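Probable dipeptidase (Pseudomonas aeruginosa, PDB 3B40) probably hydrolyses dipeptides as a metal-dependent peptidase of the membrane dipeptidase (M19) family. Local coordinates at residues L271-L282 and I326-E337; S24-P32 and G355-G363. The protein carries 11 engineered substitutions. All coordinates share one frame; numbering follows the deposited sequence.

Contact 1: L271-L282 and I326-E337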
loop_
_atom_site.group_PDB
_atom_site.type_symbol
_atom_site.label_atom_id
_atom_site.label_comp_id
_atom_site.label_asym_id
_atom_site.label_seq_id
_atom_site.Cartn_x
_atom_site.Cartn_y
_atom_site.Cartn_z
ATOM N N LEU A 271 -0.924 -8.986 -9.852
ATOM C CA LEU A 271 -1.154 -8.551 -11.233
ATOM C C LEU A 271 -1.075 -9.686 -12.245
ATOM O O LEU A 271 -1.728 -9.642 -13.283
ATOM C CB LEU A 271 -0.156 -7.455 -11.634
ATOM C CG LEU A 271 -0.218 -6.131 -10.872
ATOM C CD1 LEU A 271 1.049 -5.296 -11.177
ATOM C CD2 LEU A 271 -1.504 -5.355 -11.185
ATOM N N ARG A 272 -0.230 -10.669 -11.957
ATOM C CA ARG A 272 -0.129 -11.882 -12.759
ATOM C C ARG A 272 -0.303 -13.132 -11.876
ATOM O O ARG A 272 0.427 -13.269 -10.893
ATOM C CB ARG A 272 1.239 -11.937 -13.425
ATOM C CG ARG A 272 1.436 -13.169 -14.289
ATOM C CD ARG A 272 2.874 -13.292 -14.767
ATOM N NE ARG A 272 3.165 -12.344 -15.826
ATOM C CZ ARG A 272 4.363 -12.196 -16.377
ATOM N NH1 ARG A 272 5.364 -12.948 -15.952
ATOM N NH2 ARG A 272 4.565 -11.287 -17.339
ATOM N N PRO A 273 -1.246 -14.039 -12.232
ATOM C CA PRO A 273 -1.405 -15.322 -11.526
ATOM C C PRO A 273 -0.109 -16.159 -11.592
ATOM O O PRO A 273 0.566 -16.140 -12.606
ATOM C CB PRO A 273 -2.533 -16.039 -12.292
ATOM C CG PRO A 273 -3.172 -15.009 -13.164
ATOM C CD PRO A 273 -2.227 -13.859 -13.323
ATOM N N LEU A 274 0.232 -16.866 -10.521
ATOM C CA LEU A 274 1.462 -17.656 -10.482
ATOM C C LEU A 274 1.496 -18.674 -11.618
ATOM O O LEU A 274 0.492 -19.350 -11.896
ATOM C CB LEU A 274 1.600 -18.378 -9.137
ATOM C CG LEU A 274 1.734 -17.510 -7.871
ATOM C CD1 LEU A 274 1.751 -18.394 -6.617
ATOM C CD2 LEU A 274 2.958 -16.608 -7.877
ATOM N N SER A 275 2.642 -18.745 -12.293
ATOM C CA SER A 275 2.871 -19.696 -13.386
ATOM C C SER A 275 2.862 -21.129 -12.875
ATOM O O SER A 275 3.143 -21.376 -11.698
ATOM C CB SER A 275 4.199 -19.408 -14.078
ATOM O OG SER A 275 5.279 -19.599 -13.182
ATOM N N LYS A 276 2.542 -22.072 -13.761
ATOM C CA LYS A 276 2.466 -23.492 -13.382
ATOM C C LYS A 276 3.733 -24.055 -12.716
ATOM O O LYS A 276 3.627 -24.785 -11.710
ATOM C CB LYS A 276 2.000 -24.374 -14.559
ATOM C CG LYS A 276 1.524 -25.761 -14.137
ATOM C CD LYS A 276 0.472 -25.653 -13.028
ATOM C CE LYS A 276 -0.479 -26.854 -13.017
ATOM N NZ LYS A 276 0.071 -27.999 -12.256
ATOM N N PRO A 277 4.944 -23.727 -13.256
ATOM C CA PRO A 277 6.151 -24.226 -12.560
ATOM C C PRO A 277 6.251 -23.824 -11.090
ATOM O O PRO A 277 6.810 -24.571 -10.274
ATOM C CB PRO A 277 7.308 -23.611 -13.366
ATOM C CG PRO A 277 6.730 -23.442 -14.749
ATOM C CD PRO A 277 5.301 -22.993 -14.489
ATOM N N THR A 278 5.724 -22.650 -10.756
ATOM C CA THR A 278 5.764 -22.150 -9.386
ATOM C C THR A 278 4.694 -22.889 -8.567
ATOM O O THR A 278 4.973 -23.347 -7.467
ATOM C CB THR A 278 5.570 -20.611 -9.337
ATOM O OG1 THR A 278 6.717 -19.961 -9.910
ATOM C CG2 THR A 278 5.388 -20.111 -7.912
ATOM N N LEU A 279 3.484 -23.006 -9.123
ATOM C CA LEU A 279 2.407 -23.791 -8.504
ATOM C C LEU A 279 2.815 -25.238 -8.222
ATOM O O LEU A 279 2.550 -25.754 -7.143
ATOM C CB LEU A 279 1.118 -23.747 -9.343
ATOM C CG LEU A 279 0.487 -22.359 -9.567
ATOM C CD1 LEU A 279 -0.725 -22.449 -10.467
ATOM C CD2 LEU A 279 0.133 -21.695 -8.243
ATOM N N ASP A 280 3.460 -25.879 -9.194
ATOM C CA ASP A 280 4.024 -27.223 -9.015
ATOM C C ASP A 280 5.005 -27.273 -7.841
ATOM O O ASP A 280 4.914 -28.139 -6.974
ATOM C CB ASP A 280 4.710 -27.676 -10.301
ATOM C CG ASP A 280 3.727 -28.036 -11.394
ATOM O OD1 ASP A 280 2.534 -28.251 -11.088
ATOM O OD2 ASP A 280 4.152 -28.114 -12.570
ATOM N N LYS A 281 5.918 -26.311 -7.792
ATOM C CA LYS A 281 6.840 -26.188 -6.662
ATOM C C LYS A 281 6.106 -26.026 -5.321
ATOM O O LYS A 281 6.441 -26.687 -4.322
ATOM C CB LYS A 281 7.791 -25.010 -6.895
ATOM C CG LYS A 281 8.897 -25.304 -7.905
ATOM C CD LYS A 281 9.883 -24.152 -7.954
ATOM C CE LYS A 281 10.410 -23.897 -9.364
ATOM N NZ LYS A 281 10.892 -22.465 -9.478
ATOM N N LEU A 282 5.109 -25.136 -5.283
ATOM C CA LEU A 282 4.349 -24.953 -4.045
ATOM C C LEU A 282 3.627 -26.229 -3.635
ATOM O O LEU A 282 3.646 -26.588 -2.462
ATOM C CB LEU A 282 3.351 -23.803 -4.161
ATOM C CG LEU A 282 3.982 -22.429 -4.278
ATOM C CD1 LEU A 282 3.001 -21.438 -4.838
ATOM C CD2 LEU A 282 4.580 -21.962 -2.925
ATOM N N ILE A 326 10.409 -19.931 -3.008
ATOM C CA ILE A 326 9.752 -20.367 -4.238
ATOM C C ILE A 326 9.076 -19.190 -4.941
ATOM O O ILE A 326 9.127 -19.079 -6.180
ATOM C CB ILE A 326 8.710 -21.519 -3.939
ATOM C CG1 ILE A 326 9.445 -22.846 -3.639
ATOM C CG2 ILE A 326 7.740 -21.688 -5.086
ATOM C CD1 ILE A 326 8.668 -23.892 -2.851
ATOM N N LEU A 327 8.442 -18.310 -4.151
ATOM C CA LEU A 327 7.771 -17.122 -4.683
ATOM C C LEU A 327 8.783 -16.174 -5.307
ATOM O O LEU A 327 8.511 -15.561 -6.357
ATOM C CB LEU A 327 6.978 -16.398 -3.588
ATOM C CG LEU A 327 5.736 -17.120 -3.048
ATOM C CD1 LEU A 327 5.003 -16.228 -2.070
ATOM C CD2 LEU A 327 4.780 -17.569 -4.152
ATOM N N GLU A 328 9.960 -16.073 -4.668
ATOM C CA GLU A 328 11.051 -15.238 -5.164
ATOM C C GLU A 328 11.502 -15.650 -6.569
ATOM O O GLU A 328 12.021 -14.821 -7.307
ATOM C CB GLU A 328 12.233 -15.202 -4.174
ATOM C CG GLU A 328 12.271 -13.925 -3.302
ATOM C CD GLU A 328 12.079 -14.181 -1.793
ATOM O OE1 GLU A 328 12.750 -15.103 -1.256
ATOM O OE2 GLU A 328 11.281 -13.436 -1.135
ATOM N N GLU A 329 11.246 -16.901 -6.957
ATOM C CA GLU A 329 11.658 -17.423 -8.270
ATOM C C GLU A 329 10.627 -17.205 -9.377
ATOM O O GLU A 329 10.920 -17.440 -10.562
ATOM C CB GLU A 329 11.961 -18.926 -8.203
ATOM C CG GLU A 329 13.096 -19.357 -7.284
ATOM C CD GLU A 329 13.224 -20.896 -7.215
ATOM O OE1 GLU A 329 13.657 -21.498 -8.230
ATOM O OE2 GLU A 329 12.897 -21.507 -6.160
ATOM N N GLU A 330 9.408 -16.819 -9.005
ATOM C CA GLU A 330 8.380 -16.529 -9.998
ATOM C C GLU A 330 8.879 -15.382 -10.872
ATOM O O GLU A 330 9.231 -14.319 -10.337
ATOM C CB GLU A 330 7.056 -16.135 -9.314
ATOM C CG GLU A 330 5.933 -15.691 -10.280
ATOM C CD GLU A 330 5.396 -16.777 -11.199
ATOM O OE1 GLU A 330 5.963 -17.896 -11.263
ATOM O OE2 GLU A 330 4.389 -16.509 -11.890
ATOM N N PRO A 331 8.976 -15.599 -12.200
ATOM C CA PRO A 331 9.266 -14.452 -13.089
ATOM C C PRO A 331 8.328 -13.260 -12.785
ATOM O O PRO A 331 7.121 -13.451 -12.709
ATOM C CB PRO A 331 8.991 -15.018 -14.494
ATOM C CG PRO A 331 9.388 -16.503 -14.343
ATOM C CD PRO A 331 8.863 -16.869 -12.949
ATOM N N LYS A 332 8.876 -12.051 -12.636
ATOM C CA LYS A 332 8.069 -10.854 -12.282
ATOM C C LYS A 332 7.146 -10.352 -13.390
ATOM O O LYS A 332 7.587 -10.166 -14.541
ATOM C CB LYS A 332 8.980 -9.671 -11.948
ATOM C CG LYS A 332 9.274 -9.356 -10.485
ATOM C CD LYS A 332 10.234 -8.153 -10.453
ATOM C CE LYS A 332 10.728 -7.804 -9.046
ATOM N NZ LYS A 332 10.471 -8.882 -8.045
ATOM N N ALA A 333 5.893 -10.059 -13.010
ATOM C CA ALA A 333 4.967 -9.255 -13.817
ATOM C C ALA A 333 5.630 -7.958 -14.245
ATOM O O ALA A 333 6.561 -7.491 -13.587
ATOM C CB ALA A 333 3.646 -8.935 -13.006
ATOM N N GLY A 334 5.146 -7.369 -15.335
ATOM C CA GLY A 334 5.771 -6.168 -15.889
ATOM C C GLY A 334 4.826 -4.989 -16.010
ATOM O O GLY A 334 3.739 -4.984 -15.443
ATOM N N LEU A 335 5.246 -3.987 -16.777
ATOM C CA LEU A 335 4.435 -2.809 -17.033
ATOM C C LEU A 335 3.163 -3.154 -17.793
ATOM O O LEU A 335 2.157 -2.477 -17.631
ATOM C CB LEU A 335 5.238 -1.723 -17.793
ATOM C CG LEU A 335 6.369 -1.034 -16.991
ATOM C CD1 LEU A 335 7.300 -0.237 -17.895
ATOM C CD2 LEU A 335 5.845 -0.171 -15.828
ATOM N N LYS A 336 3.185 -4.208 -18.596
ATOM C CA LYS A 336 1.979 -4.589 -19.332
ATOM C C LYS A 336 0.843 -4.871 -18.348
ATOM O O LYS A 336 -0.252 -4.339 -18.489
ATOM C CB LYS A 336 2.217 -5.831 -20.201
ATOM C CG LYS A 336 0.921 -6.356 -20.904
ATOM C CD LYS A 336 1.142 -7.681 -21.624
ATOM C CE LYS A 336 -0.143 -8.170 -22.335
ATOM N NZ LYS A 336 -1.263 -8.386 -21.329
ATOM N N GLU A 337 1.125 -5.715 -17.363
ATOM C CA GLU A 337 0.145 -6.113 -16.334
ATOM C C GLU A 337 -0.296 -4.957 -15.443
ATOM O O GLU A 337 -1.476 -4.806 -15.141
ATOM C CB GLU A 337 0.729 -7.231 -15.484
ATOM C CG GLU A 337 0.775 -8.579 -16.220
ATOM C CD GLU A 337 2.051 -8.842 -16.995
ATOM O OE1 GLU A 337 2.917 -7.951 -17.113
ATOM O OE2 GLU A 337 2.189 -9.990 -17.486
HETATM O O HOH W 1 3.142 -13.740 -10.981
HETATM O O HOH W 2 6.981 -9.361 -17.013
HETATM O O HOH W 3 5.325 -15.325 -14.210
HETATM O O HOH W 4 8.874 -20.437 -8.468
#
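Arg272 and Glu337 meet at one end of this contact, and the arginine illustrates how a long side chain can serve apolar, ionic and water-mediated contacts in turn. Arg272 CB lies 3.9 Å from Ala333 CB, a plain aliphatic touch. The chain then runs straight until it turns about the CG-CD bond (chi3 -75°), which swings the guanidinium over the backbone of 326-337, with Ala333 CA beneath the centre of one face. Arg272 NE (3.0 Å) and NH2 (2.7 Å) both hydrogen-bond to Glu337 OE2, a side-on salt bridge to one oxygen. That oxygen lies in the guanidinium plane; the two planes are turned 62° apart, and both nitrogens reach OE2 from above the same face of the carboxylate. The remaining nitrogen, NH1, donates to water 3, which in turn bonds to Pro331 O and Glu330 OE2. Glu337 OE1 is turned back to accept from Gly334 N, the N-cap residue of its own helix.

In the TIM-barrel fold, these segments belong to the long crossover between the parallel strands 261-265 and 354-357: the start of helix 276-288 and the loop before it pack on the end of helix 313-328, the linker after it and the start of helix 335-349.

Glu330 binds the helix start with both oxygens. Glu330 OE1 accepts from Ser275 OG (2.7 Å) through its syn lone pair and from Thr278 OG1 (2.6 Å) on the anti side, while Glu330 OE2 takes Ser275 N at 2.9 Å. Three direct protein donors therefore fix the carboxylate's rotation. Further along, Ile326 CG2 packs 3.8 Å from both Lys281 CB and Leu282 CD2. At the more exposed edge, Lys281 NZ forms a salt bridge to Glu329 OE1 whose hydrogen bond is weak, and water 4 ties Lys281 NZ to Thr278 OG1 and Ile326 O.

Contact 2: S24-P32 and G355-G363. Engineered in segment 24-32: Val31 (natural residue Ile).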
loop_
_atom_site.group_PDB
_atom_site.type_symbol
_atom_site.label_atom_id
_atom_site.label_comp_id
_atom_site.label_asym_id
_atom_site.label_seq_id
_atom_site.Cartn_x
_atom_site.Cartn_y
_atom_site.Cartn_z
ATOM N N SER A 24 3.667 13.996 -9.589
ATOM C CA SER A 24 3.563 12.557 -9.523
ATOM C C SER A 24 3.548 12.178 -8.028
ATOM O O SER A 24 4.208 12.805 -7.213
ATOM C CB SER A 24 4.723 11.906 -10.253
ATOM O OG SER A 24 5.929 12.527 -9.903
ATOM N N PHE A 25 2.748 11.183 -7.677
ATOM C CA PHE A 25 2.511 10.851 -6.286
ATOM C C PHE A 25 2.324 9.357 -6.207
ATOM O O PHE A 25 1.589 8.789 -7.000
ATOM C CB PHE A 25 1.281 11.577 -5.741
ATOM C CG PHE A 25 0.888 11.145 -4.348
ATOM C CD1 PHE A 25 1.717 11.408 -3.258
ATOM C CD2 PHE A 25 -0.289 10.428 -4.137
ATOM C CE1 PHE A 25 1.353 11.004 -1.958
ATOM C CE2 PHE A 25 -0.665 10.030 -2.828
ATOM C CZ PHE A 25 0.158 10.316 -1.756
ATOM N N ASP A 26 3.027 8.733 -5.261
ATOM C CA ASP A 26 2.960 7.281 -5.052
ATOM C C ASP A 26 2.359 7.059 -3.661
ATOM O O ASP A 26 2.970 7.410 -2.655
ATOM C CB ASP A 26 4.372 6.704 -5.163
ATOM C CG ASP A 26 4.428 5.181 -4.960
ATOM O OD1 ASP A 26 3.512 4.582 -4.347
ATOM O OD2 ASP A 26 5.423 4.580 -5.402
ATOM N N SER A 27 1.153 6.490 -3.614
ATOM C CA SER A 27 0.395 6.408 -2.377
ATOM C C SER A 27 0.859 5.315 -1.445
ATOM O O SER A 27 0.232 5.090 -0.411
ATOM C CB SER A 27 -1.125 6.276 -2.656
ATOM O OG SER A 27 -1.367 5.196 -3.540
ATOM N N ARG A 28 1.941 4.607 -1.789
ATOM C CA ARG A 28 2.402 3.520 -0.916
ATOM C C ARG A 28 3.881 3.123 -1.084
ATOM O O ARG A 28 4.243 2.350 -1.964
ATOM C CB ARG A 28 1.464 2.303 -1.026
ATOM C CG ARG A 28 1.908 1.088 -0.230
ATOM C CD ARG A 28 1.536 1.229 1.229
ATOM N NE ARG A 28 1.865 -0.007 1.949
ATOM C CZ ARG A 28 2.561 -0.051 3.085
ATOM N NH1 ARG A 28 3.009 1.083 3.658
ATOM N NH2 ARG A 28 2.804 -1.236 3.632
ATOM N N ILE A 29 4.716 3.703 -0.236
ATOM C CA ILE A 29 6.105 3.316 -0.059
ATOM C C ILE A 29 6.380 3.109 1.430
ATOM O O ILE A 29 5.947 3.887 2.292
ATOM C CB ILE A 29 7.108 4.360 -0.661
ATOM C CG1 ILE A 29 6.770 4.622 -2.128
ATOM C CG2 ILE A 29 8.613 3.895 -0.464
ATOM C CD1 ILE A 29 7.637 5.681 -2.819
ATOM N N THR A 30 7.048 2.007 1.725
ATOM C CA THR A 30 7.345 1.661 3.099
ATOM C C THR A 30 8.608 2.362 3.515
ATOM O O THR A 30 9.548 2.504 2.712
ATOM C CB THR A 30 7.497 0.128 3.263
ATOM O OG1 THR A 30 6.220 -0.460 3.121
ATOM C CG2 THR A 30 8.084 -0.267 4.628
ATOM N N VAL A 31 8.624 2.814 4.764
ATOM C CA VAL A 31 9.846 3.344 5.409
ATOM C C VAL A 31 10.571 2.180 6.131
ATOM O O VAL A 31 10.026 1.615 7.099
ATOM C CB VAL A 31 9.487 4.451 6.459
ATOM C CG1 VAL A 31 10.766 5.103 7.063
ATOM C CG2 VAL A 31 8.543 5.500 5.880
ATOM N N PRO A 32 11.800 1.817 5.666
ATOM C CA PRO A 32 12.655 0.810 6.320
ATOM C C PRO A 32 13.075 1.340 7.682
ATOM O O PRO A 32 13.388 2.535 7.817
ATOM C CB PRO A 32 13.882 0.723 5.382
ATOM C CG PRO A 32 13.386 1.276 4.052
ATOM C CD PRO A 32 12.461 2.388 4.479
ATOM N N GLY A 355 -5.654 5.840 -9.492
ATOM C CA GLY A 355 -4.291 6.358 -9.233
ATOM C C GLY A 355 -3.295 5.225 -9.336
ATOM O O GLY A 355 -3.619 4.174 -9.870
ATOM N N ILE A 356 -2.091 5.427 -8.795
ATOM C CA ILE A 356 -0.970 4.508 -9.011
ATOM C C ILE A 356 -0.200 4.423 -7.712
ATOM O O ILE A 356 -0.079 5.409 -6.994
ATOM C CB ILE A 356 0.013 5.017 -10.158
ATOM C CG1 ILE A 356 -0.756 5.296 -11.460
ATOM C CG2 ILE A 356 1.164 3.990 -10.405
ATOM C CD1 ILE A 356 0.048 6.122 -12.512
ATOM N N SER A 357 0.322 3.245 -7.409
ATOM C CA SER A 357 1.146 3.052 -6.204
ATOM C C SER A 357 2.102 1.917 -6.488
ATOM O O SER A 357 1.837 1.129 -7.377
ATOM C CB SER A 357 0.305 2.775 -4.977
ATOM O OG SER A 357 -0.426 1.570 -5.077
ATOM N N SER A 358 3.204 1.845 -5.748
ATOM C CA SER A 358 4.245 0.823 -5.973
ATOM C C SER A 358 4.308 -0.355 -5.010
ATOM O O SER A 358 4.586 -1.510 -5.419
ATOM C CB SER A 358 5.612 1.493 -5.928
ATOM O OG SER A 358 5.815 2.193 -4.715
ATOM N N ASP A 359 4.034 -0.064 -3.748
ATOM C CA ASP A 359 4.348 -0.965 -2.621
ATOM C C ASP A 359 5.869 -1.128 -2.524
ATOM O O ASP A 359 6.360 -2.138 -2.034
ATOM C CB ASP A 359 3.664 -2.321 -2.745
ATOM C CG ASP A 359 3.003 -2.787 -1.417
ATOM O OD1 ASP A 359 3.295 -2.236 -0.319
ATOM O OD2 ASP A 359 2.186 -3.740 -1.487
ATOM N N PHE A 360 6.595 -0.093 -2.948
ATOM C CA PHE A 360 8.046 -0.119 -2.850
ATOM C C PHE A 360 8.452 -0.383 -1.396
ATOM O O PHE A 360 7.775 0.048 -0.468
ATOM C CB PHE A 360 8.694 1.176 -3.401
ATOM C CG PHE A 360 8.814 1.238 -4.939
ATOM C CD1 PHE A 360 9.022 0.085 -5.706
ATOM C CD2 PHE A 360 8.704 2.462 -5.597
ATOM C CE1 PHE A 360 9.116 0.149 -7.090
ATOM C CE2 PHE A 360 8.807 2.543 -6.978
ATOM C CZ PHE A 360 8.994 1.380 -7.735
ATOM N N ASN A 361 9.584 -1.064 -1.217
ATOM C CA ASN A 361 10.129 -1.447 0.110
ATOM C C ASN A 361 9.253 -2.421 0.917
ATOM O O ASN A 361 9.571 -2.714 2.057
ATOM C CB ASN A 361 10.539 -0.233 0.987
ATOM C CG ASN A 361 11.697 0.578 0.404
ATOM O OD1 ASN A 361 12.597 0.055 -0.296
ATOM N ND2 ASN A 361 11.683 1.868 0.688
ATOM N N ASP A 362 8.163 -2.927 0.337
ATOM C CA ASP A 362 7.478 -4.063 0.940
ATOM C C ASP A 362 7.147 -5.085 -0.147
ATOM O O ASP A 362 6.115 -5.721 -0.092
ATOM C CB ASP A 362 6.245 -3.631 1.771
ATOM C CG ASP A 362 5.754 -4.732 2.756
ATOM O OD1 ASP A 362 6.543 -5.598 3.185
ATOM O OD2 ASP A 362 4.549 -4.732 3.108
ATOM N N GLY A 363 8.026 -5.217 -1.159
ATOM C CA GLY A 363 7.873 -6.251 -2.198
ATOM C C GLY A 363 7.357 -5.808 -3.565
ATOM O O GLY A 363 7.323 -6.610 -4.500
HETATM O O HOH W 5 -1.109 8.633 -7.808
HETATM O O HOH W 6 1.714 -3.392 1.897
HETATM O O HOH W 7 4.468 -2.681 5.602
HETATM O O HOH W 8 5.126 -0.475 0.683
#
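Asp26 and Ser358 form the tight part of this contact, where a short hydroxyl and a carboxylate bind at close quarters. Ser358 OG donates to Asp26 OD2 at 2.5 Å, meeting the syn lone pair, and Ser358 N bonds to Asp26 OD1 at 3.1 Å. OD1 also accepts from Arg28 N, closing an Asx turn; the two N-H groups reach it from opposite faces of the carboxylate plane. Ser358 OG lies between its own N and carbonyl carbon (chi1 56°), where it can also accept from Phe360 N in an ST turn. Its CB sits over the centre of the Phe360 ring, a ring that meets Trp369 edge-to-face, and Ile29 CD1 lies at the ring's edge.

Strands 25-29 and 354-357 lie at the two ends of the main run of parallel pairings, so their meeting is consistent with closure of the TIM barrel. Just beyond them the loops stay joined. Thr30 N donates almost straight to Phe360 O (3.0 Å, 173°), and Asn361 ND2 reaches Thr30 O at 3.0 Å, with the acceptor in the amide plane.

The side around Arg28 is looser and wetter, a salt-bridge network with Asp359 and Asp362. Arg28 NE forms a salt bridge to Asp359 OD1 at 3.5 Å, and Arg28 NH2 a long one to Asp362 OD2 at 3.9 Å. Waters 6 and 7 lie at the guanidinium edge and link NH2 to these acids, though their bonds to Asp362 OD2 are weak; that oxygen also bonds to Tyr165. Water 8, above one guanidinium face, joins Asp359 OD1 to Thr30 OG1 and Phe360 O. The chemistry implies that direct bonds to Asp26 help set the backbone around Ser358, whereas the Arg28 network pairs its charges at longer range, probably helped by the waters between them.

The two contacts show how chemistry can follow depth within one barrel. Contact 2 is buried, its centre about 6 Å from the centre of the chain, and joins the first barrel strand to the last, across a sequence gap of more than 300 residues. Contact 1 is partly buried, with its centre about 20 Å from that of the chain, and joins helical and loop elements of a crossover nested inside that gap. Helix 335-349, which begins in contact 1, leads directly into strand 354-357 of contact 2. Glutamates holding a helix start and an arginine dominate outside; inside, backbone bonds and an aspartate-serine pair prevail, with a hydrated ionic network alongside.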